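PDB 2PH5: homospermidine synthase from Legionella pneumophila subsp. pneumophila str. Philadelphia 1, which binds NAD and probably acts as a homospermidine synthase, a transferase that makes the polyamine homospermidine. Local coordinates for residues V163-I167 with E358-L362; H204-Q208 with R277-P281; E234-E240 with L290-T296; I241-E247 with L312-H318; R368-G374 with K436-T442. One frame throughout, in Å; residues are numbered along the deposited sequence.

In the fold
All five contacts lie in the range of the saccharopine dehydrogenase C-terminal family, and all but contact 3 reach its six-stranded mixed sheet. Contacts 1 and 2 are buried and use neighbouring strands of it, 352-364 and 202-213 respectively. Contact 1 is apolar helix-on-sheet packing near the NAD site; contact 2 lies about 10 Å from it, centre to centre, and is more polar. Contacts 3 and 4 both use strand 238-242: contact 3 is mostly buried and bridged by waters, while contact 4 is held by direct hydrogen bonds and runs from a buried bridge to exposed Thr245. Contact 5 is partly buried at the outermost strand, 436-442. It joins regular backbone pairing to aromatic packing.

Contact 1: residues V163-I167 with E358-L362; sequences VSHFI and ELGVL
Helix 158-176 lies on the mixed sheet here. Residues 163-167 are regular helix, with Ile167 N bonded to Val163 O at 3.1 Å. Residues 358-362 are extended strand. The segment axes approach to 7.7 Å and cross at -47°. In register, the CA atoms of Val163 and Gly360 are 6.6 Å apart, and those of Ile167 and Val361 6.4 Å.

Glu358 begins the strand out of reach of the helix; its carboxylate bonds Thr280, Thr282 and Thr376. Leu359 follows with chi1 t and chi2 p. Its CB points sideways, but CD1 reaches Val163 CG2 at 4.2 Å. Leu359 O lies 4.1 Å from Phe166 CE2. Gly360 is almost fully extended, at phi/psi -174/-176, and its CA sits 4.3 Å from Phe166 CD2. Phe166, chi1 m, thus brings its ring close to the Leu359-Gly360 backbone. This is alpha/beta layer packing, held by apolar contacts with no hydrogen bond between the segments. It adjoins the cofactor site: the same helix carries the NAD-binding residues Ala158, Asn159 and Pro160, and the Leu359 side chain is about 6 Å from the NAD. Val361, chi1 m, points at the helix between three side chains. Its CG1 meets Val163 CG1 at 3.8 Å and Ile167 CG1 at 3.7 Å. Its CG2 meets Phe166 CB at 3.6 Å. Leu362 turns away, and its side chain touches His204 and Trp279.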
# COMPACT_ATOMS: atom_id res chain seq x y z
N VAL A 163 20.63 16.91 2.05
CA VAL A 163 21.08 15.58 2.42
C VAL A 163 22.61 15.46 2.47
O VAL A 163 23.17 14.82 3.36
CB VAL A 163 20.45 14.52 1.47
CG1 VAL A 163 21.39 13.34 1.26
CG2 VAL A 163 19.15 14.03 2.09
N SER A 164 23.27 16.08 1.51
CA SER A 164 24.72 16.08 1.45
C SER A 164 25.26 16.77 2.71
O SER A 164 26.18 16.29 3.36
CB SER A 164 25.17 16.80 0.18
OG SER A 164 26.54 17.15 0.23
N HIS A 165 24.66 17.90 3.07
CA HIS A 165 25.12 18.60 4.26
C HIS A 165 24.85 17.81 5.53
O HIS A 165 25.57 17.97 6.52
CB HIS A 165 24.48 19.98 4.35
CG HIS A 165 24.76 20.83 3.16
ND1 HIS A 165 23.75 21.44 2.44
CD2 HIS A 165 25.91 21.13 2.53
CE1 HIS A 165 24.29 22.09 1.41
NE2 HIS A 165 25.59 21.91 1.45
N PHE A 166 23.83 16.96 5.52
CA PHE A 166 23.53 16.16 6.71
C PHE A 166 24.57 15.06 6.86
O PHE A 166 24.96 14.71 7.98
CB PHE A 166 22.12 15.52 6.63
CG PHE A 166 20.98 16.49 6.88
CD1 PHE A 166 21.15 17.62 7.68
CD2 PHE A 166 19.71 16.22 6.37
CE1 PHE A 166 20.08 18.47 7.96
CE2 PHE A 166 18.62 17.07 6.64
CZ PHE A 166 18.81 18.19 7.44
N ILE A 167 25.05 14.51 5.75
CA ILE A 167 26.05 13.46 5.83
C ILE A 167 27.34 13.98 6.47
O ILE A 167 27.90 13.34 7.35
CB ILE A 167 26.33 12.86 4.43
CG1 ILE A 167 25.19 11.90 4.07
CG2 ILE A 167 27.68 12.14 4.42
CD1 ILE A 167 25.25 11.34 2.66
N GLU A 358 10.01 13.17 8.14
CA GLU A 358 11.33 12.91 8.71
C GLU A 358 12.33 12.63 7.63
O GLU A 358 12.45 11.50 7.17
CB GLU A 358 11.32 11.70 9.65
CG GLU A 358 10.96 12.04 11.05
CD GLU A 358 11.63 11.14 12.08
OE1 GLU A 358 11.64 9.89 11.90
OE2 GLU A 358 12.13 11.70 13.08
N LEU A 359 13.05 13.66 7.22
CA LEU A 359 14.06 13.53 6.18
C LEU A 359 15.43 13.53 6.83
O LEU A 359 15.73 14.39 7.65
CB LEU A 359 13.96 14.69 5.19
CG LEU A 359 15.11 14.77 4.18
CD1 LEU A 359 15.13 13.51 3.34
CD2 LEU A 359 14.94 16.02 3.29
N GLY A 360 16.26 12.56 6.47
CA GLY A 360 17.59 12.50 7.04
C GLY A 360 18.45 11.42 6.43
O GLY A 360 18.04 10.75 5.48
N VAL A 361 19.65 11.25 6.97
CA VAL A 361 20.60 10.25 6.48
C VAL A 361 21.01 9.28 7.57
O VAL A 361 21.27 9.65 8.70
CB VAL A 361 21.87 10.90 5.92
CG1 VAL A 361 21.58 11.55 4.58
CG2 VAL A 361 22.40 11.93 6.90
N LEU A 362 21.08 8.01 7.20
CA LEU A 362 21.44 6.97 8.13
C LEU A 362 22.82 6.45 7.78
O LEU A 362 23.05 5.96 6.67
CB LEU A 362 20.41 5.84 8.03
CG LEU A 362 20.50 4.66 9.00
CD1 LEU A 362 20.41 5.19 10.43
CD2 LEU A 362 19.36 3.67 8.71

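Contact 2: residues H204-Q208 with R277-P281; sequences HVAEQ and RSWTP
Strand 202-213 of the mixed sheet is crossed here by residues 277-281, where the chain runs on from strand 275-278 of a two-stranded antiparallel sheet. The chain 277-281 packs on the sheet face that carries His204, Ala206 and Gln208. Residues 204-208 and 277-280 are extended; Pro281 is not (phi/psi -60/-51). Their end-to-end directions differ by 64°, so they cross rather than pair, and the nearest CA atoms, those of Ala206 and Thr280, are 6.6 Å apart.

One hydrogen bond links the segments. His204 ND1 and Ser278 OG are 3.2 Å apart, with Ser278 at chi1 t and His204 at chi1 m. The hydroxyl lies at the edge of the imidazole, near its plane. Arg277 O is also at that edge, 3.6 Å from His204 CE1.

The other contacts are close packing. Ala206 fits its small CB under the crossing chain, 3.4 Å from Ser278 OG and 3.5 Å from Trp279 O.

Some polar ends bind outside the pair. Arg277 points away and makes salt bridges to Glu456 and to Glu338 of the second subunit. Thr280 OG1 bonds Glu358, on the neighbouring strand 352-364. The Thr280 methyl instead faces the amide of Gln208, with Thr280 CG2 only 3.0 Å from Gln208 NE2.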
# COMPACT_ATOMS: atom_id res chain seq x y z
N HIS A 204 22.20 5.61 4.06
CA HIS A 204 20.86 5.67 3.50
C HIS A 204 20.30 7.08 3.64
O HIS A 204 20.64 7.81 4.58
CB HIS A 204 19.88 4.75 4.25
CG HIS A 204 20.01 3.30 3.93
ND1 HIS A 204 19.31 2.32 4.60
CD2 HIS A 204 20.76 2.65 3.01
CE1 HIS A 204 19.63 1.13 4.12
NE2 HIS A 204 20.51 1.30 3.16
N VAL A 205 19.46 7.46 2.69
CA VAL A 205 18.76 8.72 2.76
C VAL A 205 17.44 8.12 3.22
O VAL A 205 16.70 7.54 2.42
CB VAL A 205 18.58 9.40 1.38
CG1 VAL A 205 17.73 10.66 1.53
CG2 VAL A 205 19.96 9.77 0.81
N ALA A 206 17.20 8.17 4.53
CA ALA A 206 16.00 7.59 5.11
C ALA A 206 14.98 8.67 5.43
O ALA A 206 15.22 9.54 6.26
CB ALA A 206 16.37 6.81 6.36
N GLU A 207 13.84 8.60 4.75
CA GLU A 207 12.78 9.57 4.94
C GLU A 207 11.46 8.85 5.13
O GLU A 207 11.20 7.81 4.52
CB GLU A 207 12.67 10.51 3.73
CG GLU A 207 11.54 11.53 3.82
CD GLU A 207 11.43 12.41 2.58
OE1 GLU A 207 12.36 12.37 1.73
OE2 GLU A 207 10.43 13.15 2.45
N GLN A 208 10.62 9.42 5.99
CA GLN A 208 9.33 8.84 6.25
C GLN A 208 8.30 9.95 6.41
O GLN A 208 8.32 10.69 7.39
CB GLN A 208 9.41 7.99 7.50
CG GLN A 208 8.56 6.74 7.44
CD GLN A 208 9.14 5.63 8.28
OE1 GLN A 208 8.46 4.66 8.61
NE2 GLN A 208 10.42 5.78 8.65
N ARG A 277 15.24 -2.26 3.93
CA ARG A 277 15.08 -2.11 5.37
C ARG A 277 15.93 -0.95 5.88
O ARG A 277 17.15 -0.97 5.74
CB ARG A 277 15.53 -3.40 6.08
CG ARG A 277 14.68 -4.63 5.77
CD ARG A 277 15.18 -5.87 6.50
NE ARG A 277 14.26 -6.99 6.33
CZ ARG A 277 14.28 -7.85 5.31
NH1 ARG A 277 15.19 -7.73 4.35
NH2 ARG A 277 13.36 -8.81 5.22
N SER A 278 15.30 0.07 6.45
CA SER A 278 16.03 1.21 6.96
C SER A 278 15.50 1.62 8.34
O SER A 278 14.72 0.89 8.96
CB SER A 278 15.96 2.36 5.97
OG SER A 278 16.86 3.40 6.30
N TRP A 279 15.90 2.80 8.81
CA TRP A 279 15.47 3.24 10.13
C TRP A 279 15.27 4.74 10.24
O TRP A 279 16.00 5.52 9.63
CB TRP A 279 16.51 2.80 11.16
CG TRP A 279 16.11 3.07 12.57
CD1 TRP A 279 15.40 2.24 13.38
CD2 TRP A 279 16.40 4.24 13.34
NE1 TRP A 279 15.24 2.81 14.62
CE2 TRP A 279 15.84 4.04 14.62
CE3 TRP A 279 17.08 5.44 13.07
CZ2 TRP A 279 15.95 5.00 15.64
CZ3 TRP A 279 17.19 6.38 14.08
CH2 TRP A 279 16.62 6.16 15.35
N THR A 280 14.29 5.12 11.06
CA THR A 280 13.96 6.52 11.28
C THR A 280 13.74 6.67 12.80
O THR A 280 13.21 5.77 13.44
CB THR A 280 12.69 6.90 10.48
OG1 THR A 280 12.76 8.27 10.09
CG2 THR A 280 11.43 6.67 11.31
N PRO A 281 14.14 7.81 13.38
CA PRO A 281 13.96 8.01 14.83
C PRO A 281 12.53 7.98 15.38
O PRO A 281 12.25 7.25 16.33
CB PRO A 281 14.69 9.33 15.10
CG PRO A 281 14.63 10.04 13.78
CD PRO A 281 14.86 8.95 12.77

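Contact 3: residues E234-E240 with L290-T296; sequences EGLQPAE and LITHAET
This is a mostly buried contact between a helix-to-strand connection and a loop leading into a helix. Helix 228-236 ends at Leu236, Gln237 leaves helical angles, and outer strand 238-242 of the three-stranded antiparallel sheet begins at Pro238. The loop 290-294 lies against both, before helix 295-302. The nearest CA pairs are Gly235 with Ile291, 5.6 Å, and Glu240 with Thr292, 5.4 Å.

Thr292, chi1 p, fills the bend. Its CG2 is 3.0 Å from Pro238 O, 3.5 Å from Glu240 N and 3.8 Å from Ala239 CA. Its OG1 has one proton for two possible weak hydrogen bonds, to Glu234 O (3.5 Å) or Gln237 OE1 (3.3 Å). Ala239 CB packs on Leu290 CG at 4.3 Å.

Glu234 points at the loop. Glu234 OE1 is 3.4 Å from Ile291 CG2, and Glu234 CD lies over one face of the His293 ring. That ring approaches the NAD-binding residues Asn159 and Pro160, bordering the cofactor site.

Two waters bridge Glu240 O to the loop. Water 1 lies 2.9 Å from Ile291 O and, more weakly, 3.3 Å from Glu240 O. Water 2 is 3.2 Å from Glu240 O, accepts from His293 N at 3.0 Å, and sits 2.7 Å from Thr296 OG1.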
# COMPACT_ATOMS: atom_id res chain seq x y z
N GLU A 234 10.39 8.74 -10.92
CA GLU A 234 11.45 8.09 -10.15
C GLU A 234 11.14 6.62 -9.89
O GLU A 234 12.00 5.75 -10.04
CB GLU A 234 11.67 8.82 -8.83
CG GLU A 234 12.53 10.06 -8.97
CD GLU A 234 12.35 11.05 -7.83
OE1 GLU A 234 12.09 10.61 -6.68
OE2 GLU A 234 12.49 12.28 -8.10
N GLY A 235 9.89 6.34 -9.51
CA GLY A 235 9.51 4.96 -9.24
C GLY A 235 9.47 4.09 -10.48
O GLY A 235 9.52 2.86 -10.39
N LEU A 236 9.37 4.70 -11.65
CA LEU A 236 9.32 3.94 -12.89
C LEU A 236 10.70 3.48 -13.34
O LEU A 236 10.83 2.43 -13.97
CB LEU A 236 8.65 4.76 -14.00
CG LEU A 236 7.26 4.33 -14.49
CD1 LEU A 236 6.30 4.18 -13.34
CD2 LEU A 236 6.74 5.35 -15.50
N GLN A 237 11.73 4.25 -13.02
CA GLN A 237 13.10 3.90 -13.41
C GLN A 237 13.67 2.76 -12.59
O GLN A 237 13.24 2.50 -11.47
CB GLN A 237 14.02 5.12 -13.27
CG GLN A 237 13.60 6.31 -14.12
CD GLN A 237 14.42 7.54 -13.80
OE1 GLN A 237 14.58 7.91 -12.63
NE2 GLN A 237 14.95 8.18 -14.85
N PRO A 238 14.66 2.05 -13.15
CA PRO A 238 15.27 0.93 -12.43
C PRO A 238 16.07 1.35 -11.19
O PRO A 238 16.72 2.39 -11.18
CB PRO A 238 16.14 0.28 -13.50
CG PRO A 238 16.54 1.44 -14.37
CD PRO A 238 15.24 2.21 -14.49
N ALA A 239 16.02 0.52 -10.15
CA ALA A 239 16.74 0.80 -8.90
C ALA A 239 18.22 1.13 -9.14
O ALA A 239 18.94 0.38 -9.80
CB ALA A 239 16.63 -0.41 -7.96
N GLU A 240 18.66 2.27 -8.60
CA GLU A 240 20.05 2.74 -8.73
C GLU A 240 20.73 2.68 -7.37
O GLU A 240 20.22 3.21 -6.38
CB GLU A 240 20.09 4.17 -9.26
CG GLU A 240 21.49 4.65 -9.62
CD GLU A 240 21.52 6.08 -10.12
OE1 GLU A 240 20.94 6.35 -11.20
OE2 GLU A 240 22.11 6.94 -9.44
N LEU A 290 13.02 1.77 -2.65
CA LEU A 290 14.37 2.12 -3.08
C LEU A 290 14.31 3.02 -4.32
O LEU A 290 14.88 2.71 -5.37
CB LEU A 290 15.17 0.83 -3.36
CG LEU A 290 16.64 0.84 -3.81
CD1 LEU A 290 17.41 2.02 -3.29
CD2 LEU A 290 17.27 -0.47 -3.35
N ILE A 291 13.57 4.12 -4.17
CA ILE A 291 13.39 5.12 -5.22
C ILE A 291 14.74 5.68 -5.63
O ILE A 291 15.55 6.05 -4.79
CB ILE A 291 12.50 6.29 -4.72
CG1 ILE A 291 11.07 6.13 -5.24
CG2 ILE A 291 13.02 7.62 -5.24
CD1 ILE A 291 10.40 4.89 -4.80
N THR A 292 14.97 5.76 -6.93
CA THR A 292 16.23 6.27 -7.46
C THR A 292 16.40 7.78 -7.28
O THR A 292 15.42 8.50 -7.04
CB THR A 292 16.30 5.95 -8.96
OG1 THR A 292 15.32 6.74 -9.65
CG2 THR A 292 15.99 4.48 -9.20
N HIS A 293 17.63 8.27 -7.39
CA HIS A 293 17.90 9.71 -7.30
C HIS A 293 19.21 10.14 -7.97
O HIS A 293 20.00 9.31 -8.42
CB HIS A 293 17.87 10.21 -5.85
CG HIS A 293 16.69 11.08 -5.53
ND1 HIS A 293 16.53 12.34 -6.07
CD2 HIS A 293 15.62 10.87 -4.74
CE1 HIS A 293 15.41 12.87 -5.61
NE2 HIS A 293 14.84 11.99 -4.80
N ALA A 294 19.42 11.45 -8.04
CA ALA A 294 20.61 11.99 -8.69
C ALA A 294 21.85 11.95 -7.80
O ALA A 294 22.89 11.42 -8.19
CB ALA A 294 20.35 13.42 -9.15
N GLU A 295 21.71 12.52 -6.60
CA GLU A 295 22.81 12.59 -5.65
C GLU A 295 23.32 11.25 -5.13
O GLU A 295 23.99 11.19 -4.09
CB GLU A 295 22.41 13.48 -4.46
CG GLU A 295 23.33 14.69 -4.25
CD GLU A 295 22.94 15.54 -3.04
OE1 GLU A 295 23.67 16.51 -2.74
OE2 GLU A 295 21.92 15.24 -2.40
N THR A 296 23.00 10.16 -5.82
CA THR A 296 23.47 8.85 -5.39
C THR A 296 24.89 8.65 -5.91
O THR A 296 25.79 8.28 -5.15
CB THR A 296 22.58 7.70 -5.94
OG1 THR A 296 21.24 7.88 -5.47
CG2 THR A 296 23.10 6.36 -5.47
O HOH W 1 18.29 5.15 -4.47
O HOH W 2 19.87 6.26 -7.11

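Contact 4: residues I241-E247 with L312-H318; sequences IGWGTHE and LYRPTVH
Strand 238-242 meets the edge of strand 311-322 in a single antiparallel beta bridge. The chain then leaves the strand and folds into a type I turn, Gly244 to Glu247, beside the break in strand 311-322. The bridge joins the small three-stranded sheet to the large mixed sheet.

Ile241 sets its CG2 4.0 Å from Thr316 CG2 and 4.0 Å from His318 CD2. Gly242 forms the hydrogen-bonded pair with Val317, their CA atoms 4.6 Å apart. Gly242 N donates to Val317 O at 2.8 Å, and Val317 N to Gly242 O at 3.0 Å. Trp243 turns its CB away; its O lies 2.9 Å from Arg314 CD. At Gly244 the CA comes within 3.8 Å of Thr316 CA, and a CB would clash with Thr316 N. Gly244 N donates to Thr316 OG1 at 2.7 Å. Thr245, chi1 p, gives two bonds to Arg314 O, from N at 2.7 Å and from OG1 at 3.2 Å. His246 bonds Trp464 through NE2, and its CE1 is 3.8 Å from Thr316 OG1. Glu247, chi1 and chi2 both m, turns back to the strand. Its OE1 accepts from Thr316 OG1 at 2.6 Å.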
# COMPACT_ATOMS: atom_id res chain seq x y z
N ILE A 241 21.91 2.05 -7.32
CA ILE A 241 22.62 1.88 -6.06
C ILE A 241 24.14 2.08 -6.11
O ILE A 241 24.81 1.56 -7.00
CB ILE A 241 22.36 0.47 -5.50
CG1 ILE A 241 20.87 0.14 -5.57
CG2 ILE A 241 22.87 0.36 -4.08
CD1 ILE A 241 20.56 -1.33 -5.34
N GLY A 242 24.67 2.84 -5.15
CA GLY A 242 26.10 3.05 -5.09
C GLY A 242 26.66 1.79 -4.45
O GLY A 242 26.36 1.49 -3.29
N TRP A 243 27.46 1.03 -5.19
CA TRP A 243 28.00 -0.22 -4.65
C TRP A 243 29.18 -0.03 -3.70
O TRP A 243 30.24 0.43 -4.11
CB TRP A 243 28.41 -1.15 -5.78
CG TRP A 243 28.25 -2.61 -5.43
CD1 TRP A 243 29.15 -3.61 -5.64
CD2 TRP A 243 27.10 -3.22 -4.84
NE1 TRP A 243 28.63 -4.81 -5.23
CE2 TRP A 243 27.37 -4.60 -4.73
CE3 TRP A 243 25.86 -2.74 -4.39
CZ2 TRP A 243 26.46 -5.52 -4.19
CZ3 TRP A 243 24.95 -3.65 -3.85
CH2 TRP A 243 25.25 -5.02 -3.75
N GLY A 244 28.99 -0.41 -2.44
CA GLY A 244 30.05 -0.27 -1.46
C GLY A 244 31.07 -1.40 -1.56
O GLY A 244 30.72 -2.51 -1.94
N THR A 245 32.32 -1.10 -1.21
CA THR A 245 33.38 -2.10 -1.26
C THR A 245 33.22 -3.25 -0.25
O THR A 245 33.85 -4.28 -0.39
CB THR A 245 34.76 -1.45 -1.06
OG1 THR A 245 34.69 -0.47 -0.03
CG2 THR A 245 35.23 -0.79 -2.35
N HIS A 246 32.36 -3.08 0.75
CA HIS A 246 32.16 -4.14 1.73
C HIS A 246 31.20 -5.21 1.23
O HIS A 246 31.27 -6.35 1.68
CB HIS A 246 31.61 -3.59 3.05
CG HIS A 246 30.13 -3.38 3.04
ND1 HIS A 246 29.52 -2.38 2.31
CD2 HIS A 246 29.13 -4.09 3.62
CE1 HIS A 246 28.21 -2.48 2.44
NE2 HIS A 246 27.94 -3.51 3.23
N GLU A 247 30.30 -4.83 0.33
CA GLU A 247 29.31 -5.76 -0.22
C GLU A 247 29.95 -7.06 -0.66
O GLU A 247 30.89 -7.07 -1.45
CB GLU A 247 28.58 -5.14 -1.42
CG GLU A 247 27.82 -3.85 -1.13
CD GLU A 247 26.63 -4.04 -0.19
OE1 GLU A 247 25.95 -3.03 0.09
OE2 GLU A 247 26.38 -5.18 0.26
N LEU A 312 39.94 1.72 -2.94
CA LEU A 312 40.25 1.12 -1.65
C LEU A 312 38.97 1.08 -0.82
O LEU A 312 38.64 0.05 -0.23
CB LEU A 312 41.31 1.95 -0.94
CG LEU A 312 42.56 2.27 -1.76
CD1 LEU A 312 43.48 3.20 -0.98
CD2 LEU A 312 43.28 0.97 -2.11
N TYR A 313 38.26 2.20 -0.79
CA TYR A 313 37.03 2.32 -0.01
C TYR A 313 35.89 3.05 -0.71
O TYR A 313 36.09 3.99 -1.48
CB TYR A 313 37.31 3.05 1.29
CG TYR A 313 36.05 3.50 1.99
CD1 TYR A 313 35.25 2.57 2.67
CD2 TYR A 313 35.68 4.85 2.02
CE1 TYR A 313 34.11 2.99 3.37
CE2 TYR A 313 34.55 5.28 2.71
CZ TYR A 313 33.78 4.35 3.38
OH TYR A 313 32.71 4.77 4.13
N ARG A 314 34.67 2.63 -0.37
CA ARG A 314 33.47 3.22 -0.94
C ARG A 314 32.27 2.59 -0.26
O ARG A 314 32.13 1.37 -0.24
CB ARG A 314 33.42 2.94 -2.43
CG ARG A 314 32.18 3.45 -3.11
CD ARG A 314 32.00 2.76 -4.45
NE ARG A 314 32.93 3.24 -5.46
CZ ARG A 314 33.24 2.59 -6.57
NH1 ARG A 314 32.69 1.41 -6.82
NH2 ARG A 314 34.09 3.12 -7.43
N PRO A 315 31.40 3.41 0.33
CA PRO A 315 30.21 2.90 1.01
C PRO A 315 29.07 2.70 0.02
O PRO A 315 29.11 3.21 -1.10
CB PRO A 315 29.89 4.00 2.01
CG PRO A 315 30.26 5.24 1.25
CD PRO A 315 31.60 4.85 0.62
N THR A 316 28.08 1.92 0.42
CA THR A 316 26.92 1.70 -0.43
C THR A 316 26.00 2.88 -0.13
O THR A 316 25.86 3.28 1.03
CB THR A 316 26.23 0.35 -0.08
OG1 THR A 316 26.98 -0.73 -0.65
CG2 THR A 316 24.80 0.30 -0.61
N VAL A 317 25.42 3.46 -1.17
CA VAL A 317 24.53 4.60 -1.02
C VAL A 317 23.29 4.48 -1.89
O VAL A 317 23.38 4.26 -3.10
CB VAL A 317 25.22 5.93 -1.41
CG1 VAL A 317 24.28 7.10 -1.12
CG2 VAL A 317 26.53 6.09 -0.64
N HIS A 318 22.13 4.64 -1.26
CA HIS A 318 20.86 4.59 -1.95
C HIS A 318 19.77 5.19 -1.07
O HIS A 318 19.99 5.48 0.10
CB HIS A 318 20.51 3.16 -2.38
CG HIS A 318 20.18 2.23 -1.25
ND1 HIS A 318 19.03 2.36 -0.50
CD2 HIS A 318 20.82 1.13 -0.78
CE1 HIS A 318 18.98 1.37 0.38
NE2 HIS A 318 20.05 0.62 0.23

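Contact 5: residues R368-G374 with K436-T442; sequences RGAYWYG and KVGGYYT. With SO4 (sulfate ion), chain B.
The pairing of residues 370-374 with 436-442 is antiparallel, segment axes 4.4 Å and directions 166° apart. Ala370-Thr442, Trp372-Tyr440 and Gly374-Gly438 are hydrogen-bonded pairs. Trp372 N reaches Tyr440 O at 2.8 Å, and Tyr440 N reaches Trp372 O at 2.7 Å.

Glycines make the hollows. Tyr371, chi1 t, lays its OH 3.1 Å from Gly439 CA, where a CB would clash. Gly374 leaves room for Trp372 CH2, which a CB would hit. Tyr373 sets CD2 3.4 Å from Gly439 N and its OH 3.6 Å from Val437 CG2. Strand 436-442 is the outermost of the mixed sheet, and both tyrosines also pack on helix 158-176. Tyr371 OH bonds Asn173; Tyr441 OH bonds Asp177.

Tyr371 points its ring edge at the Tyr441 face, T-shaped, with centroids 4.6 Å apart. Arg368 CB lies 3.4 Å from Tyr441 CE1. Arg368 NH1 weakly bonds O3 of a sulfate, probably from crystallisation, at 2.9 Å. On the opposite face, Trp372 CE3 meets Tyr440 CD1 at 3.6 Å, and Ala370 CB meets Thr442 CG2 at 3.7 Å.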
# COMPACT_ATOMS: atom_id res chain seq x y z
N ARG A 368 29.70 2.65 17.41
CA ARG A 368 28.74 3.34 18.27
C ARG A 368 27.31 2.89 17.95
O ARG A 368 26.41 3.04 18.77
CB ARG A 368 28.82 4.85 18.07
CG ARG A 368 30.18 5.48 18.28
CD ARG A 368 30.52 5.58 19.74
NE ARG A 368 29.48 6.24 20.53
CZ ARG A 368 29.58 6.45 21.84
NH1 ARG A 368 30.67 6.05 22.48
NH2 ARG A 368 28.60 7.04 22.51
N GLY A 369 27.11 2.37 16.74
CA GLY A 369 25.79 1.92 16.32
C GLY A 369 25.30 2.74 15.13
O GLY A 369 25.94 3.72 14.74
N ALA A 370 24.17 2.35 14.55
CA ALA A 370 23.65 3.11 13.42
C ALA A 370 23.33 4.52 13.90
O ALA A 370 22.85 4.71 15.01
CB ALA A 370 22.41 2.44 12.85
N TYR A 371 23.60 5.50 13.05
CA TYR A 371 23.37 6.90 13.37
C TYR A 371 22.49 7.57 12.31
O TYR A 371 22.73 7.44 11.11
CB TYR A 371 24.71 7.63 13.43
CG TYR A 371 24.62 9.04 13.95
CD1 TYR A 371 24.47 9.29 15.31
CD2 TYR A 371 24.73 10.12 13.08
CE1 TYR A 371 24.43 10.59 15.81
CE2 TYR A 371 24.69 11.42 13.56
CZ TYR A 371 24.54 11.65 14.93
OH TYR A 371 24.52 12.94 15.40
N TRP A 372 21.48 8.29 12.77
CA TRP A 372 20.57 9.00 11.87
C TRP A 372 20.56 10.47 12.24
O TRP A 372 20.27 10.84 13.38
CB TRP A 372 19.15 8.46 12.01
CG TRP A 372 18.19 8.99 10.99
CD1 TRP A 372 17.80 8.38 9.82
CD2 TRP A 372 17.45 10.23 11.05
NE1 TRP A 372 16.87 9.15 9.17
CE2 TRP A 372 16.64 10.29 9.90
CE3 TRP A 372 17.41 11.28 11.97
CZ2 TRP A 372 15.78 11.36 9.65
CZ3 TRP A 372 16.56 12.36 11.72
CH2 TRP A 372 15.75 12.39 10.57
N TYR A 373 20.89 11.31 11.26
CA TYR A 373 20.90 12.75 11.47
C TYR A 373 20.01 13.37 10.41
O TYR A 373 20.16 13.07 9.23
CB TYR A 373 22.32 13.29 11.36
CG TYR A 373 22.42 14.75 11.67
CD1 TYR A 373 22.12 15.71 10.71
CD2 TYR A 373 22.78 15.19 12.95
CE1 TYR A 373 22.17 17.06 11.00
CE2 TYR A 373 22.84 16.55 13.26
CZ TYR A 373 22.54 17.47 12.28
OH TYR A 373 22.62 18.82 12.54
N GLY A 374 19.07 14.21 10.83
CA GLY A 374 18.18 14.84 9.88
C GLY A 374 17.14 15.78 10.47
O GLY A 374 17.27 16.25 11.61
N LYS A 436 12.75 20.13 14.57
CA LYS A 436 13.78 19.54 15.41
C LYS A 436 14.76 18.79 14.52
O LYS A 436 14.38 17.91 13.76
CB LYS A 436 13.16 18.59 16.44
CG LYS A 436 12.26 17.54 15.84
CD LYS A 436 11.63 16.69 16.93
CE LYS A 436 12.70 16.00 17.79
NZ LYS A 436 12.10 14.94 18.66
N VAL A 437 16.03 19.18 14.61
CA VAL A 437 17.09 18.57 13.83
C VAL A 437 18.21 18.11 14.75
O VAL A 437 18.61 18.83 15.67
CB VAL A 437 17.61 19.59 12.76
CG1 VAL A 437 17.44 21.00 13.28
CG2 VAL A 437 19.07 19.33 12.43
N GLY A 438 18.70 16.89 14.51
CA GLY A 438 19.77 16.32 15.31
C GLY A 438 20.10 14.87 14.95
O GLY A 438 19.55 14.31 14.00
N GLY A 439 21.01 14.28 15.72
CA GLY A 439 21.42 12.91 15.49
C GLY A 439 20.81 11.93 16.48
O GLY A 439 20.46 12.30 17.60
N TYR A 440 20.68 10.68 16.06
CA TYR A 440 20.11 9.65 16.90
C TYR A 440 20.83 8.33 16.65
O TYR A 440 20.97 7.88 15.51
CB TYR A 440 18.62 9.47 16.60
CG TYR A 440 17.81 10.74 16.64
CD1 TYR A 440 17.80 11.62 15.56
CD2 TYR A 440 17.02 11.04 17.75
CE1 TYR A 440 17.02 12.77 15.58
CE2 TYR A 440 16.23 12.18 17.78
CZ TYR A 440 16.23 13.04 16.69
OH TYR A 440 15.43 14.17 16.70
N TYR A 441 21.29 7.72 17.74
CA TYR A 441 21.98 6.45 17.70
C TYR A 441 20.94 5.36 17.94
O TYR A 441 19.92 5.60 18.58
CB TYR A 441 23.04 6.38 18.81
CG TYR A 441 24.34 7.05 18.46
CD1 TYR A 441 25.22 6.47 17.54
CD2 TYR A 441 24.69 8.29 19.01
CE1 TYR A 441 26.40 7.10 17.18
CE2 TYR A 441 25.89 8.92 18.65
CZ TYR A 441 26.73 8.32 17.73
OH TYR A 441 27.89 8.95 17.34
N THR A 442 21.18 4.17 17.41
CA THR A 442 20.27 3.05 17.61
C THR A 442 20.98 1.73 17.45
O THR A 442 21.92 1.61 16.67
CB THR A 442 19.09 3.07 16.62
OG1 THR A 442 18.34 1.86 16.78
CG2 THR A 442 19.59 3.15 15.19
S SO4 B . 31.61 5.26 25.39
O1 SO4 B . 32.03 5.07 26.79
O2 SO4 B . 32.33 4.30 24.52
O3 SO4 B . 31.93 6.64 24.97
O4 SO4 B . 30.16 5.04 25.28